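Putative alpha KG dependent 2,4-D dioxygenase (Burkholderia xenovorans, PDB 5J92) probably catalyses an iron(II)- and 2-oxoglutarate-dependent oxidation, as other members of the TfdA dioxygenase family do, on a substrate that remains to be established. Local coordinates at residues A[47-52]-A[153-158]; A[111-116]-A[185-190]; A[159-164]-A[242-247]; A[179-184]-A[220-225]; A[265-270]-A[290-295]. One frame throughout, in Å; residues are numbered along the deposited sequence.

Interaction 1: residues A[47-52]-A[153-158]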
# COMPACT_ATOMS: atom_id res chain seq x y z
N GLN A 47 -0.36 -0.96 -27.81
CA GLN A 47 0.43 0.19 -27.37
C GLN A 47 -0.16 0.82 -26.11
O GLN A 47 0.53 0.91 -25.08
CB GLN A 47 0.52 1.23 -28.50
CG GLN A 47 1.23 2.51 -28.08
CD GLN A 47 1.46 3.48 -29.25
OE1 GLN A 47 0.96 3.27 -30.35
NE2 GLN A 47 2.23 4.53 -29.00
N TYR A 48 -1.43 1.26 -26.16
CA TYR A 48 -2.11 1.88 -25.02
C TYR A 48 -3.16 0.91 -24.47
O TYR A 48 -4.28 0.85 -25.00
CB TYR A 48 -2.81 3.18 -25.43
CG TYR A 48 -1.96 4.22 -26.12
CD1 TYR A 48 -1.24 5.17 -25.38
CD2 TYR A 48 -1.89 4.26 -27.51
CE1 TYR A 48 -0.48 6.16 -26.02
CE2 TYR A 48 -1.14 5.25 -28.16
CZ TYR A 48 -0.44 6.18 -27.41
OH TYR A 48 0.31 7.14 -28.05
N PRO A 49 -2.88 0.18 -23.39
CA PRO A 49 -3.88 -0.79 -22.87
C PRO A 49 -5.17 -0.16 -22.33
O PRO A 49 -6.13 -0.91 -22.06
CB PRO A 49 -3.10 -1.52 -21.76
CG PRO A 49 -2.00 -0.62 -21.40
CD PRO A 49 -1.62 0.14 -22.64
N VAL A 50 -5.22 1.17 -22.18
CA VAL A 50 -6.45 1.89 -21.83
C VAL A 50 -6.84 2.73 -23.04
O VAL A 50 -6.06 3.59 -23.48
CB VAL A 50 -6.29 2.79 -20.59
CG1 VAL A 50 -7.62 3.54 -20.29
CG2 VAL A 50 -5.81 2.00 -19.37
N LEU A 51 -8.02 2.47 -23.60
CA LEU A 51 -8.55 3.21 -24.73
C LEU A 51 -9.85 3.89 -24.32
O LEU A 51 -10.74 3.26 -23.71
CB LEU A 51 -8.78 2.30 -25.94
CG LEU A 51 -7.55 1.64 -26.57
CD1 LEU A 51 -7.95 0.69 -27.69
CD2 LEU A 51 -6.60 2.70 -27.11
N ILE A 52 -9.96 5.17 -24.65
CA ILE A 52 -11.07 6.03 -24.26
C ILE A 52 -11.78 6.46 -25.54
O ILE A 52 -11.17 7.11 -26.40
CB ILE A 52 -10.59 7.27 -23.49
CG1 ILE A 52 -9.79 6.85 -22.26
CG2 ILE A 52 -11.75 8.18 -23.16
CD1 ILE A 52 -8.60 7.75 -22.01
N ASP A 153 0.42 0.45 -15.09
CA ASP A 153 1.00 -0.28 -16.22
C ASP A 153 1.94 -1.37 -15.70
O ASP A 153 3.04 -1.08 -15.23
CB ASP A 153 1.73 0.69 -17.14
CG ASP A 153 2.19 0.04 -18.45
OD1 ASP A 153 2.30 -1.22 -18.52
OD2 ASP A 153 2.43 0.80 -19.42
N MET A 154 1.50 -2.64 -15.79
CA MET A 154 2.32 -3.76 -15.34
C MET A 154 3.47 -4.08 -16.29
O MET A 154 4.41 -4.80 -15.89
CB MET A 154 1.45 -5.01 -15.16
CG MET A 154 0.37 -4.89 -14.09
SD MET A 154 1.04 -4.52 -12.46
CE MET A 154 0.78 -2.77 -12.36
N ARG A 155 3.40 -3.63 -17.55
CA ARG A 155 4.54 -3.78 -18.46
C ARG A 155 5.66 -2.83 -18.07
O ARG A 155 6.82 -3.24 -17.96
CB ARG A 155 4.10 -3.50 -19.91
CG ARG A 155 2.75 -4.08 -20.29
CD ARG A 155 2.21 -3.42 -21.55
NE ARG A 155 2.06 -1.97 -21.35
CZ ARG A 155 1.73 -1.10 -22.31
NH1 ARG A 155 1.50 -1.52 -23.55
NH2 ARG A 155 1.61 0.20 -22.01
N ALA A 156 5.32 -1.55 -17.88
CA ALA A 156 6.30 -0.57 -17.45
C ALA A 156 6.90 -0.95 -16.11
O ALA A 156 8.11 -0.81 -15.89
CB ALA A 156 5.64 0.82 -17.36
N ALA A 157 6.08 -1.46 -15.19
CA ALA A 157 6.60 -1.88 -13.89
C ALA A 157 7.58 -3.03 -14.06
O ALA A 157 8.63 -3.06 -13.41
CB ALA A 157 5.45 -2.29 -12.97
N TYR A 158 7.25 -4.01 -14.90
CA TYR A 158 8.19 -5.10 -15.15
C TYR A 158 9.48 -4.56 -15.74
O TYR A 158 10.58 -4.93 -15.31
CB TYR A 158 7.57 -6.16 -16.06
CG TYR A 158 8.54 -7.26 -16.40
CD1 TYR A 158 8.73 -8.32 -15.54
CD2 TYR A 158 9.30 -7.21 -17.56
CE1 TYR A 158 9.63 -9.32 -15.82
CE2 TYR A 158 10.20 -8.21 -17.86
CZ TYR A 158 10.36 -9.26 -16.99
OH TYR A 158 11.27 -10.25 -17.27

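Interaction 2: residues A[111-116]-A[185-190]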
# COMPACT_ATOMS: atom_id res chain seq x y z
N ARG A 111 -23.37 -4.80 -3.90
CA ARG A 111 -22.95 -3.51 -4.41
C ARG A 111 -21.97 -2.86 -3.45
O ARG A 111 -20.94 -2.31 -3.87
CB ARG A 111 -24.16 -2.60 -4.64
N ARG A 112 -22.26 -2.93 -2.15
CA ARG A 112 -21.36 -2.44 -1.13
C ARG A 112 -20.01 -3.15 -1.20
O ARG A 112 -18.96 -2.51 -1.15
CB ARG A 112 -21.99 -2.62 0.25
CG ARG A 112 -21.07 -2.34 1.43
CD ARG A 112 -21.88 -2.44 2.73
NE ARG A 112 -21.03 -2.48 3.92
CZ ARG A 112 -20.85 -3.57 4.66
NH1 ARG A 112 -21.45 -4.70 4.33
NH2 ARG A 112 -20.07 -3.53 5.74
N MET A 113 -20.03 -4.47 -1.33
CA MET A 113 -18.77 -5.21 -1.35
C MET A 113 -17.96 -4.87 -2.59
O MET A 113 -16.75 -4.60 -2.50
CB MET A 113 -19.02 -6.71 -1.28
CG MET A 113 -17.72 -7.48 -1.29
SD MET A 113 -18.00 -9.24 -1.17
CE MET A 113 -18.80 -9.53 -2.75
N ASN A 114 -18.60 -4.88 -3.76
CA ASN A 114 -17.87 -4.58 -4.98
C ASN A 114 -17.32 -3.17 -4.96
O ASN A 114 -16.21 -2.92 -5.43
CB ASN A 114 -18.76 -4.80 -6.20
CG ASN A 114 -19.15 -6.23 -6.36
OD1 ASN A 114 -18.50 -7.13 -5.82
ND2 ASN A 114 -20.24 -6.47 -7.09
N ASN A 115 -18.09 -2.23 -4.40
CA ASN A 115 -17.62 -0.85 -4.37
C ASN A 115 -16.33 -0.71 -3.57
O ASN A 115 -15.38 -0.05 -4.02
CB ASN A 115 -18.73 0.05 -3.82
CG ASN A 115 -18.33 1.52 -3.76
OD1 ASN A 115 -18.11 2.15 -4.79
ND2 ASN A 115 -18.22 2.06 -2.55
N LEU A 116 -16.26 -1.35 -2.40
CA LEU A 116 -15.10 -1.23 -1.53
C LEU A 116 -13.92 -2.06 -2.04
O LEU A 116 -12.77 -1.61 -1.96
CB LEU A 116 -15.47 -1.64 -0.11
CG LEU A 116 -16.44 -0.70 0.60
CD1 LEU A 116 -16.75 -1.18 2.01
CD2 LEU A 116 -15.87 0.72 0.62
N ALA A 185 -10.40 -7.43 2.83
CA ALA A 185 -11.20 -6.21 2.82
C ALA A 185 -12.30 -6.22 3.88
O ALA A 185 -13.09 -5.27 3.94
CB ALA A 185 -11.82 -5.99 1.44
N GLY A 186 -12.37 -7.27 4.69
CA GLY A 186 -13.33 -7.34 5.77
C GLY A 186 -14.62 -8.07 5.46
O GLY A 186 -15.58 -7.95 6.23
N PHE A 187 -14.68 -8.82 4.36
CA PHE A 187 -15.87 -9.57 3.96
C PHE A 187 -15.61 -11.05 4.15
O PHE A 187 -14.71 -11.61 3.52
CB PHE A 187 -16.24 -9.28 2.50
CG PHE A 187 -16.66 -7.86 2.24
CD1 PHE A 187 -17.98 -7.47 2.45
CD2 PHE A 187 -15.76 -6.93 1.76
CE1 PHE A 187 -18.37 -6.16 2.21
CE2 PHE A 187 -16.15 -5.63 1.51
CZ PHE A 187 -17.44 -5.24 1.74
N TYR A 188 -16.39 -11.69 5.02
CA TYR A 188 -16.18 -13.08 5.37
C TYR A 188 -17.38 -13.95 5.05
O TYR A 188 -17.27 -15.18 5.17
CB TYR A 188 -15.84 -13.20 6.86
CG TYR A 188 -14.75 -12.27 7.32
CD1 TYR A 188 -13.42 -12.63 7.18
CD2 TYR A 188 -15.05 -11.03 7.89
CE1 TYR A 188 -12.40 -11.78 7.60
CE2 TYR A 188 -14.04 -10.17 8.31
CZ TYR A 188 -12.72 -10.56 8.16
OH TYR A 188 -11.70 -9.73 8.57
N ASP A 189 -18.47 -13.38 4.58
CA ASP A 189 -19.70 -14.12 4.35
C ASP A 189 -19.71 -14.60 2.91
O ASP A 189 -19.65 -13.78 1.98
CB ASP A 189 -20.93 -13.25 4.65
N ALA A 190 -19.75 -15.91 2.73
CA ALA A 190 -19.87 -16.49 1.40
C ALA A 190 -20.48 -17.87 1.51
O ALA A 190 -20.06 -18.68 2.35
CB ALA A 190 -18.51 -16.57 0.69

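Interaction 3: residues A[159-164]-A[242-247]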
# COMPACT_ATOMS: atom_id res chain seq x y z
N ASP A 159 9.37 -3.66 -16.73
CA ASP A 159 10.54 -3.14 -17.42
C ASP A 159 11.49 -2.43 -16.47
O ASP A 159 12.71 -2.47 -16.65
CB ASP A 159 10.14 -2.18 -18.54
CG ASP A 159 9.43 -2.87 -19.68
OD1 ASP A 159 9.51 -4.13 -19.76
OD2 ASP A 159 8.80 -2.16 -20.51
N LYS A 160 10.94 -1.75 -15.46
CA LYS A 160 11.75 -0.90 -14.61
C LYS A 160 12.18 -1.59 -13.32
O LYS A 160 12.81 -0.95 -12.48
CB LYS A 160 10.98 0.39 -14.29
CG LYS A 160 10.81 1.34 -15.47
CD LYS A 160 12.11 1.72 -16.16
CE LYS A 160 11.89 2.80 -17.23
NZ LYS A 160 11.05 2.40 -18.40
N LEU A 161 11.88 -2.88 -13.14
CA LEU A 161 12.24 -3.56 -11.89
C LEU A 161 13.74 -3.50 -11.64
O LEU A 161 14.54 -3.60 -12.59
CB LEU A 161 11.79 -5.02 -11.92
CG LEU A 161 10.34 -5.38 -11.62
CD1 LEU A 161 10.14 -6.90 -11.85
CD2 LEU A 161 9.97 -5.02 -10.18
N PRO A 162 14.16 -3.29 -10.39
CA PRO A 162 15.57 -3.48 -10.04
C PRO A 162 16.02 -4.88 -10.44
O PRO A 162 15.23 -5.83 -10.41
CB PRO A 162 15.60 -3.32 -8.52
CG PRO A 162 14.30 -2.78 -8.12
CD PRO A 162 13.38 -2.71 -9.30
N ASP A 163 17.30 -5.00 -10.75
CA ASP A 163 17.81 -6.25 -11.32
C ASP A 163 17.53 -7.45 -10.43
O ASP A 163 17.18 -8.53 -10.92
CB ASP A 163 19.31 -6.13 -11.59
CG ASP A 163 19.88 -7.41 -12.15
OD1 ASP A 163 19.76 -7.61 -13.38
OD2 ASP A 163 20.43 -8.22 -11.37
N HIS A 164 17.68 -7.29 -9.11
CA HIS A 164 17.49 -8.43 -8.22
C HIS A 164 16.03 -8.87 -8.17
O HIS A 164 15.74 -10.06 -8.00
CB HIS A 164 18.04 -8.12 -6.83
CG HIS A 164 17.19 -7.19 -6.02
ND1 HIS A 164 17.19 -5.83 -6.21
CD2 HIS A 164 16.30 -7.44 -5.03
CE1 HIS A 164 16.35 -5.27 -5.36
NE2 HIS A 164 15.80 -6.22 -4.62
N THR A 242 3.87 -4.79 -5.48
CA THR A 242 2.68 -3.96 -5.62
C THR A 242 2.97 -2.50 -5.27
O THR A 242 2.49 -1.59 -5.96
CB THR A 242 1.56 -4.50 -4.74
OG1 THR A 242 1.27 -5.84 -5.15
CG2 THR A 242 0.32 -3.65 -4.89
N GLU A 243 3.77 -2.26 -4.23
CA GLU A 243 4.15 -0.89 -3.93
C GLU A 243 4.96 -0.32 -5.09
O GLU A 243 4.72 0.82 -5.52
CB GLU A 243 4.96 -0.80 -2.64
CG GLU A 243 5.48 0.63 -2.36
CD GLU A 243 6.32 0.75 -1.08
OE1 GLU A 243 6.40 -0.24 -0.32
OE2 GLU A 243 6.87 1.85 -0.83
N PHE A 244 5.90 -1.10 -5.61
CA PHE A 244 6.74 -0.62 -6.70
C PHE A 244 5.91 -0.30 -7.94
O PHE A 244 6.02 0.80 -8.51
CB PHE A 244 7.82 -1.66 -7.04
CG PHE A 244 8.68 -1.25 -8.21
CD1 PHE A 244 9.77 -0.42 -8.01
CD2 PHE A 244 8.36 -1.67 -9.49
CE1 PHE A 244 10.56 -0.01 -9.10
CE2 PHE A 244 9.14 -1.26 -10.58
CZ PHE A 244 10.24 -0.43 -10.38
N ALA A 245 5.01 -1.21 -8.32
CA ALA A 245 4.28 -1.12 -9.58
C ALA A 245 3.17 -0.07 -9.57
O ALA A 245 2.60 0.22 -10.62
CB ALA A 245 3.69 -2.48 -9.96
N THR A 246 2.83 0.48 -8.41
CA THR A 246 1.78 1.49 -8.33
C THR A 246 2.34 2.87 -7.98
O THR A 246 1.58 3.77 -7.61
CB THR A 246 0.70 1.05 -7.35
OG1 THR A 246 1.27 0.76 -6.07
CG2 THR A 246 0.00 -0.21 -7.88
N GLN A 247 3.66 3.04 -8.09
CA GLN A 247 4.24 4.37 -7.99
C GLN A 247 3.71 5.24 -9.12
O GLN A 247 3.33 4.73 -10.18
CB GLN A 247 5.76 4.29 -8.07
CG GLN A 247 6.45 3.84 -6.80
CD GLN A 247 7.94 3.74 -6.99
OE1 GLN A 247 8.68 4.64 -6.60
NE2 GLN A 247 8.39 2.66 -7.63

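Interaction 4: residues A[179-184]-A[220-225]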
# COMPACT_ATOMS: atom_id res chain seq x y z
N MET A 179 -11.79 -15.24 -2.18
CA MET A 179 -12.29 -15.25 -0.81
C MET A 179 -11.25 -14.69 0.15
O MET A 179 -11.58 -13.99 1.10
CB MET A 179 -12.71 -16.67 -0.40
CG MET A 179 -13.90 -17.21 -1.18
SD MET A 179 -15.31 -16.08 -1.11
CE MET A 179 -16.33 -16.69 -2.47
N ALA A 180 -9.97 -14.97 -0.11
CA ALA A 180 -8.92 -14.37 0.70
C ALA A 180 -8.87 -12.85 0.52
O ALA A 180 -8.71 -12.11 1.50
CB ALA A 180 -7.57 -15.00 0.36
N SER A 181 -9.01 -12.36 -0.72
CA SER A 181 -8.95 -10.91 -0.93
C SER A 181 -10.18 -10.22 -0.33
O SER A 181 -10.07 -9.12 0.21
CB SER A 181 -8.82 -10.57 -2.41
OG SER A 181 -10.02 -10.88 -3.13
N ARG A 182 -11.34 -10.86 -0.42
CA ARG A 182 -12.52 -10.31 0.23
C ARG A 182 -12.34 -10.27 1.74
O ARG A 182 -12.70 -9.27 2.39
CB ARG A 182 -13.76 -11.12 -0.14
CG ARG A 182 -14.28 -10.89 -1.54
CD ARG A 182 -15.48 -11.76 -1.79
NE ARG A 182 -15.95 -11.71 -3.17
CZ ARG A 182 -16.93 -12.49 -3.62
NH1 ARG A 182 -17.51 -13.36 -2.81
NH2 ARG A 182 -17.32 -12.40 -4.89
N ALA A 183 -11.78 -11.34 2.32
CA ALA A 183 -11.55 -11.35 3.76
C ALA A 183 -10.58 -10.25 4.17
O ALA A 183 -10.76 -9.62 5.22
CB ALA A 183 -11.04 -12.72 4.19
N ALA A 184 -9.55 -9.99 3.35
CA ALA A 184 -8.63 -8.90 3.65
C ALA A 184 -9.33 -7.55 3.61
O ALA A 184 -8.90 -6.61 4.29
CB ALA A 184 -7.46 -8.89 2.65
N SER A 220 -2.28 -8.38 -8.59
CA SER A 220 -3.70 -8.18 -8.32
C SER A 220 -3.90 -8.33 -6.83
O SER A 220 -3.23 -9.15 -6.18
CB SER A 220 -4.58 -9.19 -9.08
OG SER A 220 -5.94 -8.90 -8.91
N SER A 221 -4.87 -7.59 -6.29
CA SER A 221 -5.24 -7.82 -4.90
C SER A 221 -5.67 -9.27 -4.68
O SER A 221 -5.67 -9.74 -3.53
CB SER A 221 -6.37 -6.89 -4.48
OG SER A 221 -7.55 -7.22 -5.20
N HIS A 222 -6.07 -9.98 -5.74
CA HIS A 222 -6.49 -11.37 -5.62
C HIS A 222 -5.32 -12.31 -5.38
O HIS A 222 -5.55 -13.42 -4.88
CB HIS A 222 -7.24 -11.80 -6.89
CG HIS A 222 -8.35 -10.86 -7.26
ND1 HIS A 222 -8.48 -10.32 -8.52
CD2 HIS A 222 -9.39 -10.38 -6.54
CE1 HIS A 222 -9.55 -9.55 -8.56
NE2 HIS A 222 -10.12 -9.56 -7.37
N ALA A 223 -4.10 -11.92 -5.74
CA ALA A 223 -2.92 -12.74 -5.56
C ALA A 223 -2.50 -12.73 -4.09
O ALA A 223 -2.35 -11.66 -3.50
CB ALA A 223 -1.77 -12.23 -6.44
N THR A 224 -2.32 -13.91 -3.51
CA THR A 224 -1.99 -13.97 -2.09
C THR A 224 -0.51 -14.26 -1.84
O THR A 224 0.09 -13.60 -0.99
CB THR A 224 -2.86 -15.00 -1.38
OG1 THR A 224 -2.67 -16.29 -1.98
CG2 THR A 224 -4.32 -14.61 -1.50
N HIS A 225 0.06 -15.27 -2.50
CA HIS A 225 1.44 -15.65 -2.26
C HIS A 225 1.96 -16.46 -3.45
O HIS A 225 1.26 -16.64 -4.45
CB HIS A 225 1.60 -16.42 -0.93
CG HIS A 225 0.83 -17.72 -0.84
ND1 HIS A 225 -0.55 -17.79 -0.90
CD2 HIS A 225 1.26 -18.99 -0.62
CE1 HIS A 225 -0.93 -19.04 -0.75
NE2 HIS A 225 0.14 -19.79 -0.56

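Interaction 5: residues A[265-270]-A[290-295]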
# COMPACT_ATOMS: atom_id res chain seq x y z
N ASP A 265 -7.28 -3.29 -21.04
CA ASP A 265 -6.76 -4.65 -21.22
C ASP A 265 -6.24 -5.14 -19.87
O ASP A 265 -5.18 -4.72 -19.40
CB ASP A 265 -5.69 -4.65 -22.31
CG ASP A 265 -5.24 -6.05 -22.72
OD1 ASP A 265 -5.53 -7.03 -21.98
OD2 ASP A 265 -4.62 -6.18 -23.80
N ASN A 266 -7.00 -6.02 -19.21
CA ASN A 266 -6.59 -6.56 -17.93
C ASN A 266 -5.30 -7.38 -18.01
O ASN A 266 -4.65 -7.61 -16.99
CB ASN A 266 -7.71 -7.41 -17.33
CG ASN A 266 -8.93 -6.58 -16.97
OD1 ASN A 266 -8.94 -5.94 -15.93
ND2 ASN A 266 -9.95 -6.59 -17.82
N ARG A 267 -4.91 -7.81 -19.21
CA ARG A 267 -3.69 -8.60 -19.39
C ARG A 267 -2.42 -7.78 -19.19
O ARG A 267 -1.34 -8.37 -19.11
CB ARG A 267 -3.66 -9.23 -20.78
CG ARG A 267 -4.87 -10.12 -21.06
CD ARG A 267 -4.95 -10.53 -22.53
NE ARG A 267 -5.23 -9.40 -23.41
CZ ARG A 267 -5.52 -9.53 -24.70
NH1 ARG A 267 -5.56 -10.74 -25.24
NH2 ARG A 267 -5.76 -8.45 -25.44
N ALA A 268 -2.53 -6.44 -19.10
CA ALA A 268 -1.38 -5.57 -18.95
C ALA A 268 -1.51 -4.59 -17.80
O ALA A 268 -0.64 -3.73 -17.63
CB ALA A 268 -1.14 -4.77 -20.25
N LEU A 269 -2.57 -4.67 -17.00
CA LEU A 269 -2.86 -3.60 -16.07
C LEU A 269 -3.36 -4.13 -14.74
O LEU A 269 -3.79 -5.28 -14.61
CB LEU A 269 -3.95 -2.65 -16.61
CG LEU A 269 -3.65 -1.93 -17.91
CD1 LEU A 269 -4.94 -1.49 -18.54
CD2 LEU A 269 -2.75 -0.73 -17.58
N MET A 270 -3.30 -3.24 -13.76
CA MET A 270 -4.17 -3.24 -12.60
C MET A 270 -4.97 -1.95 -12.68
O MET A 270 -4.56 -0.99 -13.35
CB MET A 270 -3.38 -3.32 -11.29
CG MET A 270 -2.93 -4.73 -10.89
SD MET A 270 -2.39 -4.83 -9.18
CE MET A 270 -1.18 -3.52 -9.12
N THR A 290 -15.15 -9.04 -21.18
CA THR A 290 -14.82 -10.16 -22.04
C THR A 290 -13.81 -11.05 -21.32
O THR A 290 -13.02 -10.57 -20.50
CB THR A 290 -14.24 -9.70 -23.38
OG1 THR A 290 -13.07 -8.91 -23.15
CG2 THR A 290 -15.27 -8.86 -24.14
N LEU A 291 -13.84 -12.34 -21.64
CA LEU A 291 -12.96 -13.33 -21.05
C LEU A 291 -11.80 -13.63 -21.98
O LEU A 291 -11.93 -13.59 -23.20
CB LEU A 291 -13.72 -14.62 -20.74
CG LEU A 291 -14.79 -14.42 -19.67
CD1 LEU A 291 -15.54 -15.71 -19.39
CD2 LEU A 291 -14.09 -13.92 -18.40
N ASP A 292 -10.65 -13.95 -21.38
CA ASP A 292 -9.40 -14.15 -22.13
C ASP A 292 -9.28 -15.59 -22.61
O ASP A 292 -8.37 -16.32 -22.27
CB ASP A 292 -8.21 -13.74 -21.27
CG ASP A 292 -6.92 -13.64 -22.06
OD1 ASP A 292 -6.98 -13.50 -23.30
OD2 ASP A 292 -5.83 -13.67 -21.44
N ASP A 293 -10.25 -16.00 -23.43
CA ASP A 293 -10.28 -17.36 -23.98
C ASP A 293 -9.39 -17.38 -25.22
O ASP A 293 -9.78 -16.90 -26.28
CB ASP A 293 -11.72 -17.76 -24.30
CG ASP A 293 -11.86 -19.22 -24.68
OD1 ASP A 293 -10.86 -19.87 -25.03
OD2 ASP A 293 -13.00 -19.71 -24.62
N ARG A 294 -8.19 -17.94 -25.09
CA ARG A 294 -7.25 -17.92 -26.20
C ARG A 294 -7.68 -18.80 -27.37
O ARG A 294 -7.08 -18.69 -28.45
CB ARG A 294 -5.85 -18.32 -25.71
CG ARG A 294 -5.26 -17.39 -24.65
CD ARG A 294 -4.80 -16.06 -25.24
NE ARG A 294 -4.43 -15.10 -24.19
CZ ARG A 294 -3.18 -14.84 -23.80
NH1 ARG A 294 -2.14 -15.46 -24.37
NH2 ARG A 294 -2.95 -13.96 -22.84
N THR A 295 -8.71 -19.64 -27.21
CA THR A 295 -9.25 -20.42 -28.33
C THR A 295 -10.37 -19.70 -29.06
O THR A 295 -10.80 -20.16 -30.12
CB THR A 295 -9.76 -21.79 -27.86
OG1 THR A 295 -11.02 -21.63 -27.20
CG2 THR A 295 -8.76 -22.45 -26.92

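Interaction 1: residues A[47-52]-A[153-158]
Arg155 spans the gap between helix 154-159 and the residues just ahead of strand 50-53, where its guanidinium meets the backbone carbonyl of Gln47. The main bond runs from Arg155 NH1 to Gln47 O, 3.0 Å long and 157° at the hydrogen; Gln47 O lies in the guanidinium plane, whereas NH1 stands well above the plane of the carbonyl. A weak second bond to the same oxygen comes from NH2. Over one guanidinium face lies the ring of Pro49, with CD 3.3 Å from NH2 of Arg155.

Along its NE/NH2 edge the group is held by Asp153, the N-cap of the helix. Arg155 NE gives to Asp153 OD1 (2.9 Å) and NH2 to Asp153 OD2 (2.8 Å), a side-on salt bridge made possible by a bend of the arginine chain at chi3 (-59°). OD1 also takes the N-H of Ala156, which arrives over the opposite face of the carboxylate, and a weak bond from Arg155 N. Phe19 O accepts a further bond from NH2.

One buried carboxylate thus both caps the helix and fixes the rotation of the arginine, and its negative charge probably favours a charged guanidinium in the core of this TauD/TfdA-type fold.

Interaction 2: residues A[111-116]-A[185-190]
Met113 of helix 110-117 lies over one face of the Phe187 ring. It starts at the rim: CA approaches Phe187 CZ to 3.4 Å, and CB stands 3.6 Å from CE1 of the same ring. With CG anti to the backbone N (chi1 -180°), the chain runs inward from there. CG of Met113 then sits almost exactly on the ring normal, 3.5 Å from the centroid of Phe187 and 3° off the axis, a CH-pi contact. SD continues toward the root of the ring, nearest to Phe187 CG at 3.9 Å, and lies 25° off the normal in a Met-aromatic contact. The chain bends at its last torsion, and CE packs on Arg182 of helix 178-184.

Phe187 reaches the helix from the loop that follows helix 178-184. That helix ends in a Schellman motif, in which Gly186 takes up the positive phi that turns the chain toward the phenylalanine. Two more residues meet the ring obliquely: CD1 of Leu116 comes to 4.1 Å from Phe187 CZ, its side chain crossing that of Phe187 at about a right angle, and NH1 of Arg112 lies 4.0 Å from Phe187 CE1, which stands over one face of the guanidinium. Arg112 has its stronger partner in Glu233 of the second subunit, to which NE forms a salt bridge, and Pro232 of that subunit packs on Arg112, Leu116 and Phe187.

Interaction 3: residues A[159-164]-A[242-247]
The Phe244 ring projects from helix 231-245 against the turn between helices 154-159 and 163-169, and its outer atoms meet three consecutive residues, all obliquely. CZ reaches furthest, lying 3.4 Å from the backbone O of Lys160. The side chain of Leu161 runs aslant to the phenylalanine and brings CD2 to 3.8 Å from Phe244 CD2. Pro162 comes from the opposite direction, with CD 3.9 Å from Phe244 CE1. The extended chi1 of the phenylalanine (177°) directs the ring outward from its helix.

At the base of the phenylalanine, its backbone oxygen is held by Gln247. Gln247 NE2 donates to Phe244 O (3.1 Å) in the carbonyl plane, on a lone pair, and Gln247 N gives a second bond to that oxygen. Phe250 adds a further ring, its plane inclined at about 45° to that of Phe244.

The contact lies away from the iron site and is a helix end packed on an interhelical turn, in which Pro162 occupies the N-cap position of helix 163-169.

Interaction 4: residues A[179-184]-A[220-225]
Ser181, on helix 178-184, packs against the type I beta turn of Ser220 to Ala223, which leads into strand 223-226 beside the iron site. CB of Ser181 lies 3.4 Å from Ser221 O, and its OG lies near the plane of the His222 imidazole, at the ring edge, 3.5 Å from CD2. One residue earlier in the helix, the methyl of Ala180 meets CG2 of Thr224 at 3.8 Å.

What sets these groups is found in the second shell. Ser181 OG, placed by a chi1 of 69°, bonds back to Ile178 O within its own helix. The imidazole of His222 is oriented by a hydrogen bond between ND1 and Ser126 OG and by an edge-to-face contact with Tyr127, and the turn itself is closed by Ala223 N to Ser220 O (2.9 Å).

Farther out lies the metal centre, in which iron is bound by His122, Asp124 and His271. The Ser221 side chain comes within about 3 Å of that of His122 at the nearest atoms. The side chain of His222 is about 7 Å from the bound iron(II) ion. Next to the Ala180 contact, Thr224 OG1 and His225 ND1 share a hydrogen bond of 2.8 Å.

Interaction 5: residues A[265-270]-A[290-295]
Two arginine–aspartate pairs meet here with no hydrogen bond between them: the Asp292 carboxylate rests against the aliphatic part of Arg267, its OD2 3.4 Å from Arg267 CD. The guanidinium and carboxylate planes are almost perpendicular (89°), and the ionic contact of Arg267 NH1 with Asp292 OD1 is long, at 3.7 Å.

Each arginine grips the aspartate two residues before it side-on. Arg267 NE bonds to Asp265 OD1 (2.8 Å) through the syn lone pair, while NH2 reaches OD2 from above the carboxylate plane. Asp265 OD1 also accepts from Arg267 N, forming an Asx turn where strand 261-265 ends. Together the four residues make a salt-bridge network between this turn and the tail of strand 284-291, within the double-stranded beta-helix core expected of the cupin clan.

In the second pair, Arg294 NE bonds to Asp292 OD1 (3.1 Å) and Arg294 NH2 to Asp292 OD2. Asp292 has a stronger partner in Arg133, whose NE forms a salt bridge with OD1. Asp292 is also the centre of an inverse gamma turn.

In the fold
Of the five contacts, interaction 1 opens first from the N terminus, at 47-52, and closes a loop of 100 residues at helix 154-159. Interaction 2 opens within that loop, at helix 110-117, and closes beyond it at 185-190, so the two cross. Interaction 3 starts just after interaction 1 closes, at 159-164, and also crosses interaction 2; its long loop to helix 231-245 encloses interaction 4, which itself crosses interaction 2 and touches it through helix 178-184. Interaction 5 follows in series with the shortest loop. Its backbone bonds to interaction 1 join strands 50-53 and 261-265 and tie the start of helix 154-159 to the residues before strand 269-273, while interactions 2 and 3 border the second subunit.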